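Local coordinates for Sodium/calcium exchanger membrane region domain-containing protein (Archaeoglobus fulgidus, PDB 4KPP) that probably exchanges protons for calcium ions across the membrane, as a member of the sodium/calcium exchanger family, at residues 107-112 with 314-319; 147-152 with 319-324; 171-176 with 286-291. All coordinates share one frame; numbering follows the deposited sequence.

Contact 1 of 3, residues 107-112 with 314-319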
loop_
_atom_site.group_PDB
_atom_site.type_symbol
_atom_site.label_atom_id
_atom_site.label_comp_id
_atom_site.label_asym_id
_atom_site.label_seq_id
_atom_site.Cartn_x
_atom_site.Cartn_y
_atom_site.Cartn_z
ATOM N N ALA A 107 -1.571 6.505 -3.994
ATOM C CA ALA A 107 -1.371 5.121 -3.582
ATOM C C ALA A 107 -2.612 4.571 -2.885
ATOM O O ALA A 107 -3.088 3.488 -3.225
ATOM C CB ALA A 107 -0.147 5.000 -2.683
ATOM N N ASN A 108 -3.138 5.331 -1.927
ATOM C CA ASN A 108 -4.324 4.926 -1.175
ATOM C C ASN A 108 -5.561 4.734 -2.039
ATOM O O ASN A 108 -6.242 3.718 -1.936
ATOM C CB ASN A 108 -4.635 5.932 -0.063
ATOM C CG ASN A 108 -3.819 5.690 1.184
ATOM O OD1 ASN A 108 -4.249 4.984 2.094
ATOM N ND2 ASN A 108 -2.629 6.268 1.230
ATOM N N ARG A 109 -5.854 5.717 -2.882
ATOM C CA ARG A 109 -7.066 5.678 -3.693
ATOM C C ARG A 109 -6.999 4.624 -4.795
ATOM O O ARG A 109 -8.006 3.993 -5.123
ATOM C CB ARG A 109 -7.389 7.063 -4.264
ATOM C CG ARG A 109 -7.647 8.114 -3.189
ATOM C CD ARG A 109 -8.730 9.104 -3.602
ATOM N NE ARG A 109 -8.370 9.851 -4.804
ATOM C CZ ARG A 109 -7.652 10.968 -4.803
ATOM N NH1 ARG A 109 -7.207 11.472 -3.661
ATOM N NH2 ARG A 109 -7.373 11.579 -5.946
ATOM N N LEU A 110 -5.808 4.428 -5.349
ATOM C CA LEU A 110 -5.597 3.408 -6.369
ATOM C C LEU A 110 -5.791 2.022 -5.774
ATOM O O LEU A 110 -6.318 1.121 -6.425
ATOM C CB LEU A 110 -4.187 3.518 -6.949
ATOM C CG LEU A 110 -3.835 2.578 -8.101
ATOM C CD1 LEU A 110 -4.169 3.220 -9.442
ATOM C CD2 LEU A 110 -2.371 2.164 -8.033
ATOM N N LEU A 111 -5.360 1.863 -4.528
ATOM C CA LEU A 111 -5.434 0.582 -3.841
ATOM C C LEU A 111 -6.885 0.137 -3.688
ATOM O O LEU A 111 -7.221 -1.022 -3.914
ATOM C CB LEU A 111 -4.792 0.704 -2.463
ATOM C CG LEU A 111 -4.040 -0.477 -1.853
ATOM C CD1 LEU A 111 -4.185 -0.422 -0.341
ATOM C CD2 LEU A 111 -4.481 -1.833 -2.404
ATOM N N ILE A 112 -7.746 1.065 -3.294
ATOM C CA ILE A 112 -9.154 0.753 -3.110
ATOM C C ILE A 112 -9.906 0.803 -4.430
ATOM O O ILE A 112 -10.612 -0.141 -4.783
ATOM C CB ILE A 112 -9.813 1.704 -2.090
ATOM C CG1 ILE A 112 -9.162 1.523 -0.717
ATOM C CG2 ILE A 112 -11.321 1.456 -2.018
ATOM C CD1 ILE A 112 -9.703 2.445 0.337
ATOM N N SER A 314 -4.946 19.441 0.048
ATOM C CA SER A 314 -5.965 19.322 1.091
ATOM C C SER A 314 -7.220 18.661 0.534
ATOM O O SER A 314 -7.840 17.825 1.191
ATOM C CB SER A 314 -6.312 20.692 1.676
ATOM O OG SER A 314 -5.175 21.294 2.268
ATOM N N GLU A 315 -7.586 19.041 -0.685
ATOM C CA GLU A 315 -8.713 18.427 -1.372
ATOM C C GLU A 315 -8.423 16.955 -1.640
ATOM O O GLU A 315 -9.312 16.114 -1.524
ATOM C CB GLU A 315 -9.007 19.158 -2.687
ATOM C CG GLU A 315 -9.445 20.602 -2.513
ATOM C CD GLU A 315 -9.149 21.460 -3.730
ATOM O OE1 GLU A 315 -8.737 20.908 -4.771
ATOM O OE2 GLU A 315 -9.323 22.693 -3.643
ATOM N N GLU A 316 -7.177 16.648 -1.993
ATOM C CA GLU A 316 -6.777 15.271 -2.267
ATOM C C GLU A 316 -6.893 14.405 -1.021
ATOM O O GLU A 316 -7.365 13.269 -1.087
ATOM C CB GLU A 316 -5.348 15.211 -2.816
ATOM C CG GLU A 316 -5.171 15.841 -4.189
ATOM C CD GLU A 316 -5.900 15.087 -5.288
ATOM O OE1 GLU A 316 -6.187 15.703 -6.335
ATOM O OE2 GLU A 316 -6.176 13.879 -5.116
ATOM N N VAL A 317 -6.458 14.948 0.113
ATOM C CA VAL A 317 -6.532 14.233 1.383
ATOM C C VAL A 317 -7.986 14.039 1.797
ATOM O O VAL A 317 -8.374 12.956 2.237
ATOM C CB VAL A 317 -5.759 14.974 2.493
ATOM C CG1 VAL A 317 -6.060 14.381 3.864
ATOM C CG2 VAL A 317 -4.267 14.939 2.208
ATOM N N LEU A 318 -8.784 15.092 1.639
ATOM C CA LEU A 318 -10.214 15.042 1.933
ATOM C C LEU A 318 -10.907 13.986 1.072
ATOM O O LEU A 318 -11.715 13.196 1.566
ATOM C CB LEU A 318 -10.848 16.417 1.707
ATOM C CG LEU A 318 -12.375 16.518 1.722
ATOM C CD1 LEU A 318 -12.936 16.062 3.060
ATOM C CD2 LEU A 318 -12.819 17.939 1.401
ATOM N N LEU A 319 -10.572 13.974 -0.216
ATOM C CA LEU A 319 -11.128 13.009 -1.159
ATOM C C LEU A 319 -10.738 11.599 -0.736
ATOM O O LEU A 319 -11.558 10.681 -0.774
ATOM C CB LEU A 319 -10.600 13.289 -2.570
ATOM C CG LEU A 319 -11.462 13.019 -3.810
ATOM C CD1 LEU A 319 -10.617 13.167 -5.068
ATOM C CD2 LEU A 319 -12.137 11.657 -3.781
#

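Contact 2 of 3, residues 147-152 with 319-324. With OLB ((2S)-2,3-dihydroxypropyl (9Z)-octadec-9-enoate), chain E.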
loop_
_atom_site.group_PDB
_atom_site.type_symbol
_atom_site.label_atom_id
_atom_site.label_comp_id
_atom_site.label_asym_id
_atom_site.label_seq_id
_atom_site.Cartn_x
_atom_site.Cartn_y
_atom_site.Cartn_z
ATOM N N LEU A 147 -10.663 4.936 12.738
ATOM C CA LEU A 147 -9.970 5.925 13.560
ATOM C C LEU A 147 -8.995 6.777 12.751
ATOM O O LEU A 147 -8.888 7.987 12.966
ATOM C CB LEU A 147 -9.227 5.254 14.717
ATOM C CG LEU A 147 -10.072 4.629 15.827
ATOM C CD1 LEU A 147 -9.205 4.343 17.043
ATOM C CD2 LEU A 147 -11.254 5.520 16.192
ATOM N N ALA A 148 -8.277 6.137 11.833
ATOM C CA ALA A 148 -7.330 6.835 10.974
ATOM C C ALA A 148 -8.058 7.814 10.060
ATOM O O ALA A 148 -7.587 8.927 9.825
ATOM C CB ALA A 148 -6.524 5.839 10.151
ATOM N N THR A 149 -9.211 7.390 9.552
ATOM C CA THR A 149 -9.994 8.213 8.640
ATOM C C THR A 149 -10.591 9.428 9.347
ATOM O O THR A 149 -10.542 10.540 8.826
ATOM C CB THR A 149 -11.107 7.395 7.969
ATOM O OG1 THR A 149 -10.515 6.345 7.195
ATOM C CG2 THR A 149 -11.944 8.272 7.060
ATOM N N LEU A 150 -11.144 9.210 10.536
ATOM C CA LEU A 150 -11.682 10.300 11.341
ATOM C C LEU A 150 -10.594 11.308 11.679
ATOM O O LEU A 150 -10.836 12.516 11.690
ATOM C CB LEU A 150 -12.316 9.770 12.628
ATOM C CG LEU A 150 -13.593 8.945 12.465
ATOM C CD1 LEU A 150 -14.179 8.600 13.824
ATOM C CD2 LEU A 150 -14.605 9.689 11.605
ATOM N N TYR A 151 -9.392 10.811 11.944
ATOM C CA TYR A 151 -8.278 11.697 12.242
ATOM C C TYR A 151 -7.797 12.428 10.992
ATOM O O TYR A 151 -7.402 13.588 11.061
ATOM C CB TYR A 151 -7.119 10.939 12.889
ATOM C CG TYR A 151 -6.109 11.863 13.525
ATOM C CD1 TYR A 151 -6.268 12.293 14.836
ATOM C CD2 TYR A 151 -5.009 12.322 12.810
ATOM C CE1 TYR A 151 -5.351 13.151 15.423
ATOM C CE2 TYR A 151 -4.089 13.177 13.388
ATOM C CZ TYR A 151 -4.264 13.588 14.693
ATOM O OH TYR A 151 -3.348 14.436 15.271
ATOM N N ALA A 152 -7.836 11.742 9.854
ATOM C CA ALA A 152 -7.374 12.320 8.594
ATOM C C ALA A 152 -8.279 13.456 8.118
ATOM O O ALA A 152 -7.847 14.320 7.356
ATOM C CB ALA A 152 -7.249 11.247 7.525
ATOM N N LEU A 319 -10.572 13.974 -0.216
ATOM C CA LEU A 319 -11.128 13.009 -1.159
ATOM C C LEU A 319 -10.738 11.599 -0.736
ATOM O O LEU A 319 -11.558 10.681 -0.774
ATOM C CB LEU A 319 -10.600 13.289 -2.570
ATOM C CG LEU A 319 -11.462 13.019 -3.810
ATOM C CD1 LEU A 319 -10.617 13.167 -5.068
ATOM C CD2 LEU A 319 -12.137 11.657 -3.781
ATOM N N THR A 320 -9.479 11.438 -0.336
ATOM C CA THR A 320 -8.958 10.137 0.067
ATOM C C THR A 320 -9.618 9.663 1.353
ATOM O O THR A 320 -9.950 8.487 1.493
ATOM C CB THR A 320 -7.433 10.180 0.272
ATOM O OG1 THR A 320 -6.811 10.772 -0.876
ATOM C CG2 THR A 320 -6.885 8.778 0.473
ATOM N N ALA A 321 -9.807 10.587 2.289
ATOM C CA ALA A 321 -10.479 10.279 3.544
ATOM C C ALA A 321 -11.933 9.901 3.280
ATOM O O ALA A 321 -12.473 8.989 3.908
ATOM C CB ALA A 321 -10.402 11.461 4.484
ATOM N N ALA A 322 -12.556 10.608 2.341
ATOM C CA ALA A 322 -13.938 10.348 1.963
ATOM C C ALA A 322 -14.090 8.956 1.363
ATOM O O ALA A 322 -15.001 8.212 1.731
ATOM C CB ALA A 322 -14.436 11.408 0.989
ATOM N N GLN A 323 -13.192 8.608 0.445
ATOM C CA GLN A 323 -13.185 7.277 -0.150
ATOM C C GLN A 323 -12.965 6.208 0.914
ATOM O O GLN A 323 -13.517 5.110 0.827
ATOM C CB GLN A 323 -12.092 7.160 -1.213
ATOM C CG GLN A 323 -12.105 5.828 -1.954
ATOM C CD GLN A 323 -10.780 5.511 -2.617
ATOM O OE1 GLN A 323 -9.717 5.812 -2.076
ATOM N NE2 GLN A 323 -10.836 4.905 -3.796
ATOM N N SER A 324 -12.154 6.539 1.915
ATOM C CA SER A 324 -11.810 5.592 2.971
ATOM C C SER A 324 -12.972 5.367 3.931
ATOM O O SER A 324 -13.135 4.275 4.472
ATOM C CB SER A 324 -10.568 6.063 3.731
ATOM O OG SER A 324 -9.477 6.240 2.845
HETATM C C1 OLB E . -7.168 16.135 17.531
HETATM C C2 OLB E . -8.552 15.850 17.056
HETATM C C3 OLB E . -8.686 14.392 16.767
HETATM C C4 OLB E . -10.100 13.965 16.974
HETATM C C5 OLB E . -10.687 13.521 15.676
HETATM O O19 OLB E . -6.762 15.626 18.564
HETATM O O20 OLB E . -6.345 16.976 16.822
HETATM C C21 OLB E . -5.096 17.269 17.323
HETATM C C22 OLB E . -4.237 17.767 16.213
HETATM O O23 OLB E . -5.041 18.143 15.161
HETATM C C24 OLB E . -3.442 18.935 16.689
HETATM C C6 OLB E . -10.277 12.115 15.398
HETATM C C7 OLB E . -10.864 11.206 16.425
HETATM C C8 OLB E . -10.806 9.799 15.932
HETATM C C9 OLB E . -9.382 9.374 15.802
HETATM C C10 OLB E . -8.670 8.818 16.988
HETATM C C11 OLB E . -7.222 9.109 17.196
HETATM C C12 OLB E . -6.849 8.705 18.583
HETATM C C13 OLB E . -5.633 9.448 19.024
HETATM C C14 OLB E . -5.958 10.885 19.245
HETATM C C15 OLB E . -4.719 11.586 19.696
HETATM C C16 OLB E . -4.949 13.058 19.769
HETATM C C17 OLB E . -5.978 13.361 20.806
HETATM C C18 OLB E . -5.482 14.419 21.735
#

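Contact 3 of 3, residues 171-176 with 286-291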
loop_
_atom_site.group_PDB
_atom_site.type_symbol
_atom_site.label_atom_id
_atom_site.label_comp_id
_atom_site.label_asym_id
_atom_site.label_seq_id
_atom_site.Cartn_x
_atom_site.Cartn_y
_atom_site.Cartn_z
ATOM N N SER A 171 1.425 5.814 15.905
ATOM C CA SER A 171 0.903 5.170 17.108
ATOM C C SER A 171 -0.237 4.215 16.776
ATOM O O SER A 171 -0.285 3.092 17.283
ATOM C CB SER A 171 0.425 6.212 18.123
ATOM O OG SER A 171 1.509 6.986 18.607
ATOM N N LEU A 172 -1.154 4.670 15.927
ATOM C CA LEU A 172 -2.276 3.841 15.504
ATOM C C LEU A 172 -1.788 2.546 14.872
ATOM O O LEU A 172 -2.285 1.466 15.192
ATOM C CB LEU A 172 -3.177 4.600 14.526
ATOM C CG LEU A 172 -4.108 5.657 15.128
ATOM C CD1 LEU A 172 -4.809 6.443 14.032
ATOM C CD2 LEU A 172 -5.123 5.012 16.061
ATOM N N TYR A 173 -0.803 2.653 13.986
ATOM C CA TYR A 173 -0.282 1.470 13.315
ATOM C C TYR A 173 0.470 0.556 14.279
ATOM O O TYR A 173 0.331 -0.663 14.212
ATOM C CB TYR A 173 0.607 1.837 12.126
ATOM C CG TYR A 173 1.017 0.621 11.330
ATOM C CD1 TYR A 173 0.072 -0.114 10.629
ATOM C CD2 TYR A 173 2.340 0.194 11.296
ATOM C CE1 TYR A 173 0.429 -1.236 9.912
ATOM C CE2 TYR A 173 2.709 -0.928 10.572
ATOM C CZ TYR A 173 1.747 -1.638 9.882
ATOM O OH TYR A 173 2.097 -2.754 9.159
ATOM N N ALA A 174 1.259 1.150 15.170
ATOM C CA ALA A 174 2.002 0.385 16.172
ATOM C C ALA A 174 1.067 -0.437 17.058
ATOM O O ALA A 174 1.321 -1.614 17.320
ATOM C CB ALA A 174 2.860 1.310 17.018
ATOM N N ILE A 175 -0.013 0.194 17.513
ATOM C CA ILE A 175 -1.032 -0.485 18.309
ATOM C C ILE A 175 -1.720 -1.568 17.480
ATOM O O ILE A 175 -1.983 -2.670 17.968
ATOM C CB ILE A 175 -2.088 0.512 18.831
ATOM C CG1 ILE A 175 -1.452 1.494 19.817
ATOM C CG2 ILE A 175 -3.250 -0.218 19.491
ATOM C CD1 ILE A 175 -2.429 2.502 20.387
ATOM N N TYR A 176 -2.002 -1.246 16.221
ATOM C CA TYR A 176 -2.607 -2.201 15.299
ATOM C C TYR A 176 -1.734 -3.436 15.109
ATOM O O TYR A 176 -2.222 -4.563 15.157
ATOM C CB TYR A 176 -2.886 -1.539 13.952
ATOM C CG TYR A 176 -3.164 -2.518 12.837
ATOM C CD1 TYR A 176 -4.314 -3.297 12.841
ATOM C CD2 TYR A 176 -2.280 -2.659 11.775
ATOM C CE1 TYR A 176 -4.574 -4.195 11.822
ATOM C CE2 TYR A 176 -2.531 -3.552 10.751
ATOM C CZ TYR A 176 -3.679 -4.317 10.780
ATOM O OH TYR A 176 -3.936 -5.209 9.763
ATOM N N TRP A 286 -2.465 4.065 5.116
ATOM C CA TRP A 286 -3.357 5.116 5.587
ATOM C C TRP A 286 -3.025 5.480 7.033
ATOM O O TRP A 286 -3.755 6.229 7.679
ATOM C CB TRP A 286 -4.814 4.665 5.438
ATOM C CG TRP A 286 -5.853 5.743 5.565
ATOM C CD1 TRP A 286 -6.997 5.684 6.309
ATOM C CD2 TRP A 286 -5.858 7.029 4.925
ATOM N NE1 TRP A 286 -7.710 6.849 6.176
ATOM C CE2 TRP A 286 -7.033 7.692 5.334
ATOM C CE3 TRP A 286 -4.984 7.685 4.051
ATOM C CZ2 TRP A 286 -7.356 8.976 4.900
ATOM C CZ3 TRP A 286 -5.307 8.961 3.623
ATOM C CH2 TRP A 286 -6.483 9.591 4.046
ATOM N N THR A 287 -1.912 4.944 7.528
ATOM C CA THR A 287 -1.419 5.254 8.870
ATOM C C THR A 287 0.091 5.497 8.874
ATOM O O THR A 287 0.541 6.642 8.916
ATOM C CB THR A 287 -1.756 4.140 9.895
ATOM O OG1 THR A 287 -1.291 2.871 9.413
ATOM C CG2 THR A 287 -3.262 4.068 10.146
ATOM N N LEU A 288 0.861 4.412 8.823
ATOM C CA LEU A 288 2.322 4.483 8.853
ATOM C C LEU A 288 2.902 5.351 7.735
ATOM O O LEU A 288 3.861 6.095 7.951
ATOM C CB LEU A 288 2.932 3.077 8.794
ATOM C CG LEU A 288 4.460 3.008 8.884
ATOM C CD1 LEU A 288 4.953 3.410 10.273
ATOM C CD2 LEU A 288 4.970 1.625 8.508
ATOM N N LEU A 289 2.316 5.253 6.544
ATOM C CA LEU A 289 2.796 5.997 5.386
ATOM C C LEU A 289 2.692 7.503 5.611
ATOM O O LEU A 289 3.626 8.246 5.313
ATOM C CB LEU A 289 2.004 5.612 4.136
ATOM C CG LEU A 289 2.772 5.467 2.817
ATOM C CD1 LEU A 289 1.868 5.773 1.626
ATOM C CD2 LEU A 289 4.034 6.321 2.771
ATOM N N ILE A 290 1.551 7.946 6.128
ATOM C CA ILE A 290 1.339 9.365 6.380
ATOM C C ILE A 290 2.344 9.878 7.405
ATOM O O ILE A 290 2.951 10.929 7.218
ATOM C CB ILE A 290 -0.087 9.653 6.875
ATOM C CG1 ILE A 290 -1.111 8.911 6.013
ATOM C CG2 ILE A 290 -0.354 11.156 6.880
ATOM C CD1 ILE A 290 -2.551 9.146 6.422
ATOM N N GLY A 291 2.516 9.123 8.485
ATOM C CA GLY A 291 3.494 9.464 9.498
ATOM C C GLY A 291 4.900 9.510 8.934
ATOM O O GLY A 291 5.684 10.399 9.269
#

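Contact 1 of 3, residues 107-112 with 314-319
Arg109 and Glu316 form a buried salt bridge in which both terminal nitrogens of the guanidinium close on one carboxylate oxygen. Glu316 OE2 lies 2.7 Å from Arg109 NH2 and 3.0 Å from Arg109 NH1. The NH2 bond is the straighter of the two, with an N-H...O angle of 151° against 136°. The oxygen sits in the guanidinium plane, and the carboxylate is turned only 24° from that plane. Bends at chi2 and chi3 steer the arginine to this end-on grip, while the glutamate folds at chi2 to bring its carboxylate across. The bridge spans helix 96-127, part of it a predicted transmembrane segment, and helix 311-331, and so ties together the two sodium/calcium exchanger regions of the sequence.

Further polar bonds fix the rotation of the guanidinium: NH1 also binds Thr320 OG1, and NH2 reaches Gln351 OE1. The second carboxylate oxygen, Glu316 OE1, pairs with Arg312 NE, so the acid is shared between two arginines, which would probably stabilise its charged form.

Apolar contact comes from Leu319, whose side chain crosses that of Arg109 at about a right angle. Its CD1 lies over the centre of one guanidinium face, 3.7 Å from Arg109 CZ, and is also within van der Waals range of NH2.

Contact 2 of 3, residues 147-152 with 319-324
Thr149 packs its methyl against the backbone of Ala321, with Thr149 CG2 3.3 Å from Ala321 O. Its hydroxyl side faces Ser324, where Thr149 OG1 lies 3.5 Å from Ser324 CB, and one turn along, the methyls of Ala152 and Ala321 meet at 4.4 Å between their CB atoms. With chi1 at -62°, OG1 stands beside the backbone N and CG2 is sent toward the other helix. OG1 is bound to Leu145 O and to Trp286 NE1, while Ser324 OG turns back to its own helix, 2.7 Å from Thr320 O, and also meets Lys282 NZ. The axes of the two short segments run roughly antiparallel, at 149°.

Farther out, Tyr151 lies against the monoolein, its CD1 3.7 Å from the lipid's C3, with its hydroxyl bonded to Asp165 OD1 and its ring edge-to-face with Phe169. Replacing the tyrosine by an alanine is likely to cost the lipid chain its ring contact and to leave Asp165 without this hydroxyl partner. Because no hydrogen bond crosses between 147-152 and 319-324, these segments meet through small side chains and a backbone carbonyl, and their hydroxyls are satisfied by main-chain carbonyls and by residues of other segments.

Contact 3 of 3, residues 171-176 with 286-291
Tyr173 and Thr287 mark the closest backbone approach, their CA atoms 5.9 Å apart, where a continuous helix meets a break. Residues 171-176 are helical throughout. In 286-291, by contrast, Trp286 leaves the helical conformation at the end of helix 271-285, and Thr287, with phi -136° and psi -78°, occupies the N-cap position of helix 288-299. The new helix is under way by Gly291, whose N bonds to Thr287 O.

Tyr173 carries most of the side-chain contact. Its CG is set opposite the backbone N (chi1 -173°), which lays the ring alongside the start of the second helix. Thr287 OG1 approaches the base of the tyrosine, 3.5 Å from Tyr173 CB and equally near Tyr173 CD1, in a contact without a hydrogen bond. This hydroxyl is instead bonded to Val283 O, back in the preceding helix, and makes no capping bond to the helix that follows. At the other side of the ring's base, Leu288 CB comes obliquely to 3.9 Å from Tyr173 CD2, and the leucine CD2 methyl lies close to Tyr173 CE2. Leu172 adds a looser touch, its CB 4.4 Å from Thr287 CG2. Leu72 of helix 67-73 meets both Tyr173 and Leu288.

This is the packing of an unbroken helix, 163-182, predicted to lie in the membrane, against the interruption between two consecutive helices, 271-285 and 288-299, within a predominantly helical transporter fold.

In the fold
All three contacts are buried, and each joins the first sodium/calcium exchanger region to the second. Contacts 1 and 2 both use helix 311-331, share Leu319, and engage helices 96-127 and 138-152 respectively; contact 3 brings in helix 163-182 and the break before helix 288-299. Their chemistry differs: contact 1 rests on a charged pair, contact 2 on small side chains near a bound lipid, and contact 3 on an aromatic ring beside a threonine and a leucine. Trp286 bridges contacts 2 and 3, its ring packing on Thr320 and Ala321, and Arg109 joins contact 1 to contact 2.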